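Glutamine cyclotransferase (Tannerella forsythia, PDB 6QRO) probably catalyses the cyclisation of N-terminal glutamine residues of peptides to pyroglutamate, as a zinc-dependent type II glutaminyl cyclase. Local coordinates at residues Asn274-Thr279 and Phe283-His288; Asp130-Gly135 and Glu295-Glu300; Gly140-Ile145 and Ile204-Val209; Phe216-Thr221 and Arg228-Val233; Gln259-Ile262 and Pro268-Asp271. All coordinates share one frame; numbering follows the deposited sequence.

Contact 1 of 5, residues Asn274-Thr279 and Phe283-His288. With ZN (zinc ion), chain E.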
# COMPACT_ATOMS: atom_id res chain seq x y z
N ASN A 274 -0.93 0.49 10.03
CA ASN A 274 -1.27 1.05 11.33
C ASN A 274 -2.08 0.05 12.14
O ASN A 274 -3.03 -0.55 11.63
CB ASN A 274 -2.05 2.36 11.18
CG ASN A 274 -2.42 2.96 12.53
OD1 ASN A 274 -1.56 3.09 13.43
ND2 ASN A 274 -3.67 3.38 12.66
N TYR A 275 -1.70 -0.14 13.40
CA TYR A 275 -2.52 -0.92 14.31
C TYR A 275 -2.99 0.02 15.41
O TYR A 275 -2.16 0.57 16.15
CB TYR A 275 -1.74 -2.10 14.88
CG TYR A 275 -2.47 -2.93 15.91
CD1 TYR A 275 -3.46 -3.82 15.52
CD2 TYR A 275 -2.13 -2.88 17.25
CE1 TYR A 275 -4.12 -4.60 16.44
CE2 TYR A 275 -2.79 -3.66 18.18
CZ TYR A 275 -3.79 -4.53 17.77
OH TYR A 275 -4.45 -5.31 18.69
N ASP A 276 -4.31 0.16 15.55
CA ASP A 276 -4.86 1.02 16.60
C ASP A 276 -5.54 0.16 17.66
O ASP A 276 -6.67 -0.31 17.44
CB ASP A 276 -5.83 2.05 16.02
CG ASP A 276 -6.07 3.23 16.95
OD1 ASP A 276 -6.07 3.04 18.18
OD2 ASP A 276 -6.23 4.36 16.47
N PRO A 277 -4.95 0.04 18.84
CA PRO A 277 -5.48 -0.89 19.86
C PRO A 277 -6.69 -0.38 20.61
O PRO A 277 -7.29 -1.16 21.38
CB PRO A 277 -4.28 -1.09 20.79
CG PRO A 277 -3.47 0.16 20.66
CD PRO A 277 -3.65 0.62 19.23
N ASP A 278 -7.08 0.87 20.43
CA ASP A 278 -8.16 1.50 21.17
C ASP A 278 -9.50 1.46 20.44
O ASP A 278 -10.52 1.82 21.03
CB ASP A 278 -7.81 2.96 21.47
CG ASP A 278 -6.49 3.11 22.18
OD1 ASP A 278 -5.89 2.09 22.54
OD2 ASP A 278 -6.07 4.25 22.43
N THR A 279 -9.53 0.98 19.21
CA THR A 279 -10.74 0.96 18.42
C THR A 279 -11.26 -0.47 18.37
O THR A 279 -10.52 -1.42 18.64
CB THR A 279 -10.52 1.47 16.98
OG1 THR A 279 -9.54 0.65 16.33
CG2 THR A 279 -10.08 2.93 16.97
N PHE A 283 -7.98 -0.04 13.54
CA PHE A 283 -7.45 1.00 12.68
C PHE A 283 -7.78 2.34 13.29
O PHE A 283 -8.55 2.43 14.25
CB PHE A 283 -8.03 0.90 11.27
CG PHE A 283 -7.86 -0.45 10.63
CD1 PHE A 283 -6.60 -0.96 10.40
CD2 PHE A 283 -8.97 -1.22 10.30
CE1 PHE A 283 -6.44 -2.22 9.83
CE2 PHE A 283 -8.81 -2.47 9.73
CZ PHE A 283 -7.55 -2.97 9.49
N GLY A 284 -7.19 3.39 12.72
CA GLY A 284 -7.45 4.74 13.15
C GLY A 284 -8.93 5.06 13.11
O GLY A 284 -9.70 4.48 12.33
N PRO A 285 -9.35 6.00 13.95
CA PRO A 285 -10.79 6.35 14.04
C PRO A 285 -11.40 6.85 12.73
O PRO A 285 -12.63 6.82 12.58
CB PRO A 285 -10.82 7.43 15.13
CG PRO A 285 -9.37 7.84 15.34
CD PRO A 285 -8.54 6.67 14.99
N TYR A 286 -10.58 7.30 11.78
CA TYR A 286 -11.02 7.79 10.48
C TYR A 286 -11.25 6.67 9.47
O TYR A 286 -11.76 6.96 8.37
CB TYR A 286 -9.97 8.77 9.92
CG TYR A 286 -8.62 8.08 9.81
CD1 TYR A 286 -8.37 7.13 8.81
CD2 TYR A 286 -7.63 8.33 10.74
CE1 TYR A 286 -7.17 6.47 8.74
CE2 TYR A 286 -6.42 7.68 10.67
CZ TYR A 286 -6.20 6.75 9.66
OH TYR A 286 -4.99 6.09 9.58
N TRP A 287 -10.83 5.44 9.78
CA TRP A 287 -10.84 4.35 8.82
C TRP A 287 -12.25 4.10 8.29
O TRP A 287 -13.19 3.91 9.07
CB TRP A 287 -10.32 3.07 9.47
CG TRP A 287 -10.16 1.89 8.54
CD1 TRP A 287 -9.27 1.76 7.53
CD2 TRP A 287 -10.95 0.69 8.53
NE1 TRP A 287 -9.41 0.54 6.91
CE2 TRP A 287 -10.46 -0.13 7.50
CE3 TRP A 287 -12.03 0.22 9.31
CZ2 TRP A 287 -10.99 -1.40 7.23
CZ3 TRP A 287 -12.55 -1.04 9.02
CH2 TRP A 287 -12.04 -1.82 7.99
N HIS A 288 -12.37 4.11 6.96
CA HIS A 288 -13.63 3.93 6.24
C HIS A 288 -14.68 4.93 6.70
O HIS A 288 -15.88 4.64 6.74
CB HIS A 288 -14.10 2.49 6.34
CG HIS A 288 -13.23 1.54 5.60
ND1 HIS A 288 -13.57 0.21 5.39
CD2 HIS A 288 -12.04 1.72 4.98
CE1 HIS A 288 -12.61 -0.38 4.70
NE2 HIS A 288 -11.67 0.51 4.44
ZN ZN E . -9.54 0.40 3.50
O HOH W 1 -5.14 3.15 10.38
O HOH W 2 -8.96 -0.53 4.87
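The zinc-site loop after strand 269-273 doubles back on itself here, setting Asp276 and Thr279 against Phe283. It is part of the M28-type alpha/beta fold. Two type I beta turns shape it, one from Asp276 to Thr279 and one from Gly284 to Trp287. Asp276 OD1 accepts from Asp278 N at 3.3 Å, which makes an Asx turn. Thr279 ends this first turn and ties it to the returning chain. Its OG1 donates to Phe283 O at 2.9 Å, in the carbonyl plane on a lone pair. With chi1 at 59°, OG1 is tucked between the backbone N and the carbonyl carbon of Thr279. It also has a hydrogen bond with Gly282 N. Asp276 CB packs 3.3 Å from Phe283 O. The other carboxylate oxygen, Asp276 OD2, reaches across to Pro285 CD at 3.6 Å.

Asn274 joins the second segment through a water. Its ND2 donates to water 1 at 2.7 Å. Gly284 N donates to the same water, and Tyr286 OH binds it at 3.1 Å. Asn274 OD1 accepts from Thr215 N, so both ends of the amide are held. The Phe283 ring offers its edge to Asn274 O. Its CD2 also lies over the centre of one face of the Trp287 ring, while His288 CD2 lies toward the rim of the opposite face. Trp287 thus has a ring atom on each face, next to the metal. Asp134 and Asp167 share the zinc with His288, whose NE2 binds it at 2.3 Å.

Contact 2 of 5, residues Asp130-Gly135 and Glu295-Glu300. With ZN (zinc ion), chain E.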
# COMPACT_ATOMS: atom_id res chain seq x y z
N ASP A 130 -12.04 9.80 0.48
CA ASP A 130 -10.82 10.25 -0.19
C ASP A 130 -9.71 9.22 -0.09
O ASP A 130 -8.89 9.11 -1.01
CB ASP A 130 -10.29 11.56 0.42
CG ASP A 130 -11.07 12.76 -0.01
OD1 ASP A 130 -11.77 12.67 -1.03
OD2 ASP A 130 -10.97 13.80 0.66
N GLY A 131 -9.68 8.46 1.00
CA GLY A 131 -8.64 7.47 1.18
C GLY A 131 -7.25 8.08 1.18
O GLY A 131 -6.33 7.54 0.55
N ALA A 132 -7.09 9.21 1.87
CA ALA A 132 -5.78 9.85 1.96
C ALA A 132 -4.78 8.94 2.66
O ALA A 132 -3.67 8.71 2.17
CB ALA A 132 -5.90 11.19 2.68
N ASP A 133 -5.16 8.41 3.81
CA ASP A 133 -4.27 7.48 4.47
C ASP A 133 -4.48 6.05 3.98
O ASP A 133 -3.52 5.30 3.79
CB ASP A 133 -4.47 7.58 5.97
CG ASP A 133 -3.42 6.86 6.73
OD1 ASP A 133 -2.24 6.92 6.31
OD2 ASP A 133 -3.78 6.24 7.76
N ASP A 134 -5.73 5.69 3.73
CA ASP A 134 -6.10 4.35 3.29
C ASP A 134 -6.09 4.32 1.76
O ASP A 134 -7.10 4.51 1.07
CB ASP A 134 -7.45 3.99 3.92
CG ASP A 134 -7.93 2.60 3.60
OD1 ASP A 134 -7.18 1.85 2.94
OD2 ASP A 134 -9.04 2.25 4.07
N GLY A 135 -4.89 4.10 1.21
CA GLY A 135 -4.65 4.24 -0.21
C GLY A 135 -3.56 5.24 -0.55
O GLY A 135 -2.54 4.86 -1.13
N GLU A 295 -6.10 15.95 6.40
CA GLU A 295 -6.02 16.55 7.72
C GLU A 295 -5.20 15.69 8.69
O GLU A 295 -4.59 16.22 9.62
CB GLU A 295 -7.42 16.81 8.29
CG GLU A 295 -8.16 18.02 7.67
CD GLU A 295 -9.69 17.99 7.91
OE1 GLU A 295 -10.27 18.99 8.40
OE2 GLU A 295 -10.33 16.97 7.56
N ASN A 296 -5.12 14.38 8.45
CA ASN A 296 -4.43 13.50 9.37
C ASN A 296 -2.99 13.20 8.96
O ASN A 296 -2.22 12.71 9.79
CB ASN A 296 -5.14 12.15 9.47
CG ASN A 296 -6.59 12.27 9.86
OD1 ASN A 296 -6.94 12.91 10.85
ND2 ASN A 296 -7.46 11.67 9.04
N ILE A 297 -2.59 13.51 7.73
CA ILE A 297 -1.29 13.08 7.25
C ILE A 297 -0.19 13.82 8.00
O ILE A 297 -0.24 15.05 8.15
CB ILE A 297 -1.18 13.28 5.72
CG1 ILE A 297 -2.38 12.61 5.02
CG2 ILE A 297 0.17 12.77 5.20
CD1 ILE A 297 -2.48 11.09 5.20
N ASP A 298 0.81 13.06 8.48
CA ASP A 298 1.89 13.52 9.35
C ASP A 298 3.20 13.24 8.64
O ASP A 298 3.55 12.07 8.42
CB ASP A 298 1.82 12.79 10.69
CG ASP A 298 2.73 13.37 11.78
OD1 ASP A 298 3.71 14.09 11.48
OD2 ASP A 298 2.47 13.06 12.96
N ARG A 299 3.94 14.30 8.30
CA ARG A 299 5.22 14.16 7.61
C ARG A 299 6.19 13.31 8.41
O ARG A 299 6.94 12.52 7.83
CB ARG A 299 5.79 15.54 7.33
CG ARG A 299 5.07 16.22 6.17
CD ARG A 299 5.51 17.63 5.95
NE ARG A 299 5.24 18.41 7.16
CZ ARG A 299 5.35 19.73 7.25
NH1 ARG A 299 5.71 20.44 6.18
NH2 ARG A 299 5.06 20.33 8.40
N GLU A 300 6.17 13.43 9.74
CA GLU A 300 7.04 12.60 10.57
C GLU A 300 6.69 11.12 10.49
O GLU A 300 7.58 10.27 10.51
CB GLU A 300 7.05 13.10 12.01
CG GLU A 300 8.20 12.50 12.80
CD GLU A 300 9.51 12.46 12.04
OE1 GLU A 300 9.99 11.33 11.74
OE2 GLU A 300 10.06 13.55 11.79
ZN ZN E . -9.54 0.40 3.50
O HOH W 2 -8.96 -0.53 4.87
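Ile297 points the end of its side chain at Ala132 and Asp133, in the first turn of helix 132-151, the helix that carries a zinc ligand in this M28-type fold. Contact is made through one methyl group. Ile297 CD1 lies 4.2 Å from Ala132 CB and 4.1 Å from Asp133 CB. The same methyl is 4.0 Å from the peptide atom Asp133 N, so it faces backbone as well as side chains. Two torsions put it there: chi1 of -52° sets CG1 beside the backbone N of Ile297, and chi2 of -63° bends CD1 off that line. No hydrogen bond crosses the contact; it is van der Waals packing of one methyl on side chains and backbone. Tyr35 and Val42 of helix 31-43 touch Ile297 and Ala132 respectively.

The polar groups of segment 130-135 have partners outside the contact. Asp133 OD1 is hydrogen-bonded to Gly210 N, and the carboxylate of Asp292 accepts from the backbone N atoms of Asp133 and Asp134, one on each oxygen, at the start of the helix. Asp134 OD1 is hydrogen-bonded to His109 NE2, which fixes the rotation of a carboxylate whose OD2 binds the zinc ion at 2.0 Å, together with Asp167 and His288, the other protein ligands.

On the other segment, Asp298 is the N-cap of helix 299-314. The cap bond runs from Glu300 N to Asp298 OD1 at 3.1 Å, and the donor stands 43° out of the carboxylate plane.

Contact 3 of 5, residues Gly140-Ile145 and Ile204-Val209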
# COMPACT_ATOMS: atom_id res chain seq x y z
N GLY A 140 2.11 7.27 -1.91
CA GLY A 140 2.93 8.46 -1.89
C GLY A 140 4.35 8.20 -1.42
O GLY A 140 5.31 8.69 -2.01
N ILE A 141 4.49 7.38 -0.38
CA ILE A 141 5.83 7.03 0.11
C ILE A 141 6.62 6.29 -0.96
O ILE A 141 7.78 6.61 -1.23
CB ILE A 141 5.73 6.23 1.43
CG1 ILE A 141 5.28 7.17 2.56
CG2 ILE A 141 7.06 5.55 1.74
CD1 ILE A 141 5.22 6.53 3.96
N LEU A 142 5.98 5.32 -1.62
CA LEU A 142 6.64 4.56 -2.68
C LEU A 142 6.94 5.43 -3.90
O LEU A 142 7.84 5.10 -4.68
CB LEU A 142 5.77 3.37 -3.08
CG LEU A 142 5.61 2.24 -2.06
CD1 LEU A 142 4.80 1.10 -2.68
CD2 LEU A 142 6.98 1.76 -1.59
N LEU A 143 6.17 6.49 -4.10
CA LEU A 143 6.45 7.44 -5.18
C LEU A 143 7.74 8.21 -4.94
O LEU A 143 8.51 8.45 -5.88
CB LEU A 143 5.27 8.41 -5.30
CG LEU A 143 4.07 7.87 -6.07
CD1 LEU A 143 2.90 8.85 -6.05
CD2 LEU A 143 4.54 7.63 -7.49
N GLU A 144 7.98 8.63 -3.70
CA GLU A 144 9.24 9.28 -3.35
C GLU A 144 10.41 8.29 -3.39
O GLU A 144 11.52 8.64 -3.81
CB GLU A 144 9.10 9.95 -1.98
CG GLU A 144 10.35 10.54 -1.36
CD GLU A 144 10.97 11.62 -2.23
OE1 GLU A 144 12.16 11.95 -2.01
OE2 GLU A 144 10.28 12.16 -3.13
N ILE A 145 10.19 7.04 -2.97
CA ILE A 145 11.21 6.00 -3.12
C ILE A 145 11.64 5.89 -4.58
O ILE A 145 12.83 5.77 -4.88
CB ILE A 145 10.71 4.65 -2.58
CG1 ILE A 145 10.45 4.74 -1.08
CG2 ILE A 145 11.71 3.53 -2.92
CD1 ILE A 145 10.40 3.41 -0.39
N ILE A 204 7.58 -5.95 0.78
CA ILE A 204 7.20 -5.01 1.83
C ILE A 204 5.96 -4.27 1.37
O ILE A 204 6.01 -3.55 0.36
CB ILE A 204 8.32 -4.02 2.17
CG1 ILE A 204 9.58 -4.76 2.62
CG2 ILE A 204 7.88 -3.02 3.22
CD1 ILE A 204 10.74 -3.83 2.95
N LEU A 205 4.86 -4.45 2.09
CA LEU A 205 3.62 -3.74 1.82
C LEU A 205 3.48 -2.57 2.79
O LEU A 205 3.73 -2.72 3.99
CB LEU A 205 2.41 -4.67 1.93
CG LEU A 205 1.02 -4.02 1.96
CD1 LEU A 205 0.72 -3.33 0.63
CD2 LEU A 205 -0.10 -4.99 2.33
N LEU A 206 3.09 -1.42 2.25
CA LEU A 206 2.80 -0.21 3.01
C LEU A 206 1.31 0.05 2.93
O LEU A 206 0.75 0.17 1.84
CB LEU A 206 3.58 0.98 2.46
CG LEU A 206 5.09 0.82 2.35
CD1 LEU A 206 5.76 2.08 1.80
CD2 LEU A 206 5.56 0.57 3.75
N ASP A 207 0.66 0.14 4.09
CA ASP A 207 -0.79 0.36 4.15
C ASP A 207 -1.11 1.27 5.32
O ASP A 207 -0.73 0.97 6.45
CB ASP A 207 -1.54 -0.96 4.27
CG ASP A 207 -3.04 -0.81 4.09
OD1 ASP A 207 -3.54 0.29 3.80
OD2 ASP A 207 -3.73 -1.83 4.23
N MET A 208 -1.79 2.38 5.06
CA MET A 208 -2.15 3.35 6.11
C MET A 208 -0.91 3.73 6.91
O MET A 208 -0.76 3.43 8.11
CB MET A 208 -3.29 2.82 6.99
CG MET A 208 -4.64 3.01 6.29
SD MET A 208 -6.06 2.15 6.97
CE MET A 208 -5.66 0.46 6.66
N VAL A 209 -0.01 4.40 6.19
CA VAL A 209 1.32 4.71 6.70
C VAL A 209 1.51 6.23 6.73
O VAL A 209 2.65 6.71 6.68
CB VAL A 209 2.42 4.02 5.87
CG1 VAL A 209 2.64 2.61 6.35
CG2 VAL A 209 2.05 4.00 4.40
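Helix 132-151 runs over strand 203-207 at a distance set by side chains, with the CA atoms of Leu142 and Leu206 8.4 Å apart and those of Ile141 and Val209 8.3 Å apart. Leu206 is the centre of the contact. Its CD1 methyl enters between two residues of one helical turn. It lies 3.6 Å from Leu142 CD2 and 3.7 Å from Ile141 CG2. The side chains of Leu206 and Ile141 cross at about a right angle, while Leu142 meets Leu206 at a slant.

Ile141 uses both of its branches. CG2 serves Leu206. The other branch is extended, with chi2 at -176°, and carries CD1 on to Val209, just beyond the strand. There CD1 is 4.1 Å from Val209 CG2 and 3.7 Å from the carbonyl oxygen, Val209 O. Four buried side chains therefore interlock without a hydrogen bond across the contact. Val209 N has its own bond, to Ser137 OG one turn earlier on the same helix, so the loop after the strand is tied to the helix by polar means as well.

The setting is the core of the alpha/beta sandwich. Helix 132-151 is the connection of a beta-alpha-beta crossover between the parallel strands 103-109 and 157-163. Strand 203-207 lies between 103-109 and 269-273, and Ile272 of the latter touches Leu206. Helix 299-314 packs alongside: Leu302 and Val305 reach Ile141, and Val305 and Ile309 reach Leu206.

Contact 4 of 5, residues Phe216-Thr221 and Arg228-Val233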
# COMPACT_ATOMS: atom_id res chain seq x y z
N PHE A 216 3.06 1.02 14.12
CA PHE A 216 3.02 -0.19 13.30
C PHE A 216 3.51 -1.34 14.16
O PHE A 216 4.71 -1.51 14.39
CB PHE A 216 3.86 -0.03 12.03
CG PHE A 216 3.59 1.24 11.29
CD1 PHE A 216 2.33 1.49 10.76
CD2 PHE A 216 4.57 2.20 11.13
CE1 PHE A 216 2.07 2.65 10.07
CE2 PHE A 216 4.31 3.38 10.44
CZ PHE A 216 3.05 3.60 9.91
N TYR A 217 2.56 -2.15 14.63
CA TYR A 217 2.89 -3.38 15.31
C TYR A 217 3.23 -4.45 14.29
O TYR A 217 2.93 -4.32 13.10
CB TYR A 217 1.73 -3.86 16.19
CG TYR A 217 1.42 -3.02 17.41
CD1 TYR A 217 1.06 -1.68 17.30
CD2 TYR A 217 1.45 -3.59 18.67
CE1 TYR A 217 0.76 -0.94 18.42
CE2 TYR A 217 1.14 -2.86 19.79
CZ TYR A 217 0.80 -1.54 19.67
OH TYR A 217 0.51 -0.82 20.80
N LYS A 218 3.86 -5.52 14.77
CA LYS A 218 4.21 -6.64 13.91
C LYS A 218 2.95 -7.44 13.64
O LYS A 218 2.35 -7.98 14.57
CB LYS A 218 5.28 -7.52 14.56
CG LYS A 218 6.52 -6.78 15.04
CD LYS A 218 7.53 -7.74 15.68
CE LYS A 218 8.93 -7.13 15.81
NZ LYS A 218 9.85 -7.94 16.67
N GLU A 219 2.53 -7.46 12.38
CA GLU A 219 1.29 -8.10 11.98
C GLU A 219 1.48 -9.62 11.92
O GLU A 219 2.54 -10.11 11.52
CB GLU A 219 0.87 -7.52 10.62
CG GLU A 219 -0.51 -7.85 10.13
CD GLU A 219 -0.52 -9.13 9.36
OE1 GLU A 219 -1.53 -9.86 9.42
OE2 GLU A 219 0.50 -9.41 8.68
N SER A 220 0.44 -10.36 12.32
CA SER A 220 0.61 -11.80 12.60
C SER A 220 0.92 -12.59 11.33
O SER A 220 1.78 -13.48 11.33
CB SER A 220 -0.62 -12.36 13.32
OG SER A 220 -1.65 -12.69 12.42
N THR A 221 0.17 -12.34 10.26
CA THR A 221 0.47 -13.00 8.99
C THR A 221 1.90 -12.70 8.53
O THR A 221 2.57 -13.56 7.96
CB THR A 221 -0.54 -12.56 7.93
OG1 THR A 221 -1.87 -12.85 8.39
CG2 THR A 221 -0.30 -13.25 6.62
N ARG A 228 11.85 -13.28 9.18
CA ARG A 228 13.20 -12.75 9.07
C ARG A 228 13.21 -11.31 8.58
O ARG A 228 14.10 -10.53 8.93
CB ARG A 228 14.04 -13.66 8.17
CG ARG A 228 15.37 -13.09 7.71
CD ARG A 228 16.15 -14.05 6.82
NE ARG A 228 15.44 -15.29 6.48
CZ ARG A 228 15.91 -16.51 6.70
NH1 ARG A 228 15.20 -17.58 6.35
NH2 ARG A 228 17.10 -16.68 7.26
N TYR A 229 12.20 -10.91 7.80
CA TYR A 229 12.15 -9.56 7.27
C TYR A 229 11.42 -8.58 8.19
O TYR A 229 11.74 -7.39 8.19
CB TYR A 229 11.59 -9.60 5.86
CG TYR A 229 12.46 -10.54 5.06
CD1 TYR A 229 13.75 -10.18 4.71
CD2 TYR A 229 12.00 -11.80 4.67
CE1 TYR A 229 14.57 -11.03 4.00
CE2 TYR A 229 12.82 -12.66 3.95
CZ TYR A 229 14.09 -12.27 3.62
OH TYR A 229 14.92 -13.11 2.91
N VAL A 230 10.45 -9.06 8.98
CA VAL A 230 9.94 -8.23 10.07
C VAL A 230 11.09 -7.83 10.99
O VAL A 230 11.19 -6.67 11.41
CB VAL A 230 8.82 -8.98 10.83
CG1 VAL A 230 8.29 -8.13 11.97
CG2 VAL A 230 7.71 -9.34 9.86
N GLU A 231 11.97 -8.78 11.33
CA GLU A 231 13.13 -8.43 12.16
C GLU A 231 14.03 -7.44 11.45
O GLU A 231 14.50 -6.47 12.06
CB GLU A 231 13.92 -9.69 12.52
CG GLU A 231 13.25 -10.52 13.57
CD GLU A 231 12.77 -9.65 14.70
OE1 GLU A 231 11.53 -9.51 14.87
OE2 GLU A 231 13.63 -9.07 15.39
N LYS A 232 14.25 -7.64 10.15
CA LYS A 232 15.06 -6.74 9.34
C LYS A 232 14.50 -5.32 9.35
O LYS A 232 15.25 -4.34 9.49
CB LYS A 232 15.13 -7.31 7.92
CG LYS A 232 16.18 -6.70 7.01
CD LYS A 232 16.10 -7.26 5.59
CE LYS A 232 16.76 -8.62 5.52
NZ LYS A 232 18.20 -8.55 5.16
N VAL A 233 13.18 -5.18 9.17
CA VAL A 233 12.57 -3.86 9.11
C VAL A 233 12.50 -3.23 10.50
O VAL A 233 12.80 -2.04 10.67
CB VAL A 233 11.19 -3.96 8.44
CG1 VAL A 233 10.40 -2.66 8.61
CG2 VAL A 233 11.36 -4.30 6.96
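The carboxylate of Glu231 is the flat group that takes Lys218, which reaches OE1 on its syn lone pair, the side of the other oxygen. The Tyr229 ring, one residue before Val230, has Arg228 CG over the centre of one face and Lys232 CD at its edge, in plane.

Across the contact Lys218 does most of the work. Its NZ donates to Glu231 OE1 at 2.9 Å, a salt bridge. The two side chains meet at about a right angle. Glu231 starts out away from Lys218, and the bend at chi2, -46°, brings its carboxylate back. Asn248 OD1 is a second partner of Lys218 NZ, so the ammonium group is gripped from two residues. The lysine chain is extended beyond CG and passes at a slant over Val230. Val230 CG1 is 3.8 Å from Lys218 CG and equally far from CD. The buried valine thus supports the aliphatic part, while the charged end pairs with the exposed Glu231. The next residue after the lysine, Glu219, is the N-cap of helix 220-225, its OE1 taking a weak bond from Thr221 N.

The contact joins strand 216-218 to helix 227-239, with the short helix 220-225 as the link. Backbone bonds pair Phe216 with Ile247 of strand 246-247. On the helix, Tyr229 and Val233 cover Leu270 of strand 269-273, and Val233 also reaches Ile272.

Contact 5 of 5, residues Gln259-Ile262 and Pro268-Asp271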
# COMPACT_ATOMS: atom_id res chain seq x y z
N GLN A 259 -1.20 -10.82 2.01
CA GLN A 259 -1.73 -12.18 2.14
C GLN A 259 -1.88 -12.86 0.78
O GLN A 259 -1.54 -14.03 0.61
CB GLN A 259 -3.07 -12.14 2.86
CG GLN A 259 -3.89 -13.41 2.74
CD GLN A 259 -5.29 -13.28 3.33
OE1 GLN A 259 -6.18 -14.08 3.03
NE2 GLN A 259 -5.49 -12.26 4.17
N TYR A 260 -2.40 -12.14 -0.20
CA TYR A 260 -2.60 -12.74 -1.51
C TYR A 260 -1.32 -12.85 -2.33
O TYR A 260 -1.23 -13.74 -3.19
CB TYR A 260 -3.70 -11.97 -2.22
CG TYR A 260 -5.01 -12.09 -1.47
CD1 TYR A 260 -5.80 -13.23 -1.60
CD2 TYR A 260 -5.43 -11.11 -0.60
CE1 TYR A 260 -6.99 -13.37 -0.90
CE2 TYR A 260 -6.62 -11.23 0.10
CZ TYR A 260 -7.40 -12.37 -0.06
OH TYR A 260 -8.57 -12.50 0.63
N VAL A 261 -0.31 -12.03 -2.07
CA VAL A 261 0.97 -12.21 -2.74
C VAL A 261 1.74 -13.37 -2.12
O VAL A 261 2.39 -14.15 -2.83
CB VAL A 261 1.78 -10.89 -2.73
CG1 VAL A 261 3.22 -11.14 -3.21
CG2 VAL A 261 1.12 -9.83 -3.61
N ILE A 262 1.66 -13.51 -0.79
CA ILE A 262 2.23 -14.67 -0.10
C ILE A 262 1.59 -15.95 -0.62
O ILE A 262 2.28 -16.91 -0.96
CB ILE A 262 2.05 -14.55 1.43
CG1 ILE A 262 2.96 -13.47 2.03
CG2 ILE A 262 2.26 -15.90 2.11
CD1 ILE A 262 2.59 -13.06 3.44
N PRO A 268 7.86 -14.24 0.70
CA PRO A 268 7.64 -13.73 2.06
C PRO A 268 7.36 -12.24 2.02
O PRO A 268 8.17 -11.45 1.52
CB PRO A 268 8.95 -14.07 2.78
CG PRO A 268 9.95 -14.34 1.72
CD PRO A 268 9.21 -14.81 0.52
N CYS A 269 6.21 -11.86 2.56
CA CYS A 269 5.74 -10.48 2.50
C CYS A 269 5.37 -10.00 3.89
O CYS A 269 4.79 -10.74 4.69
CB CYS A 269 4.54 -10.34 1.55
SG CYS A 269 4.89 -10.67 -0.19
N LEU A 270 5.68 -8.74 4.16
CA LEU A 270 5.36 -8.08 5.41
C LEU A 270 4.43 -6.91 5.12
O LEU A 270 4.40 -6.39 3.99
CB LEU A 270 6.64 -7.61 6.14
CG LEU A 270 7.52 -6.54 5.49
CD1 LEU A 270 7.21 -5.19 6.14
CD2 LEU A 270 9.02 -6.87 5.56
N ASP A 271 3.64 -6.54 6.11
CA ASP A 271 2.73 -5.41 6.01
C ASP A 271 3.15 -4.38 7.05
O ASP A 271 3.27 -4.70 8.23
CB ASP A 271 1.27 -5.83 6.23
CG ASP A 271 0.28 -4.76 5.79
OD1 ASP A 271 0.70 -3.67 5.33
OD2 ASP A 271 -0.94 -5.04 5.85
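Helix 257-265 leads through a short turn into strand 269-273, and the CA atoms of Ile262 and Pro268 are the nearest pair, 5.9 Å apart. The side-chain contact lies one residue further on. Cys269 points at the helix and is held by two neighbouring residues, one on its sulfur and one on its CB.

Val261 meets the sulfur: its CG1 is 3.5 Å from Cys269 SG. This CG1 is trans to the backbone N of Val261, with chi1 at 170°. Ile262 takes the base of the cysteine. Its CG1 lies 3.5 Å from Cys269 CB and 3.7 Å from Cys269 N. The terminal methyl runs on along the strand, and Ile262 CD1 packs 3.4 Å from Cys269 O. The isoleucine therefore leans on the strand backbone as much as on the side chain.

Strand 269-273 is an outermost strand of the sheet within this chain. Leu270 pairs by backbone bonds with Gly203 and Leu205 on the inner side. Its side chain points away from helix 257-265 and packs on Tyr229 and Val233 of helix 227-239.

All three touching residues are buried, and no hydrogen bond crosses between the segments. The thiol meets a hydrocarbon branch here, so the contact is van der Waals packing, of hydrocarbon on sulfur, CB and the strand's carbonyl.

Followed from the N terminus, contact 2 opens first, at the start of helix 132-151, and closes last, at the start of helix 299-314. Its loop encloses the other four. Within it they come in series. Contact 3 ties helix 132-151 to strand 203-207. Contact 4 joins strand 216-218 to helix 227-239, and contact 5 then sets helix 257-265 on strand 269-273. Contact 1 closes a short loop after that strand. None of the loops cross. Contacts 3 and 5 share the sheet, since their strands are neighbours. Contact 4 packs on contact 5 through Val233 and Leu270. Contacts 1 and 2 meet at the zinc ion, each supplying a ligand.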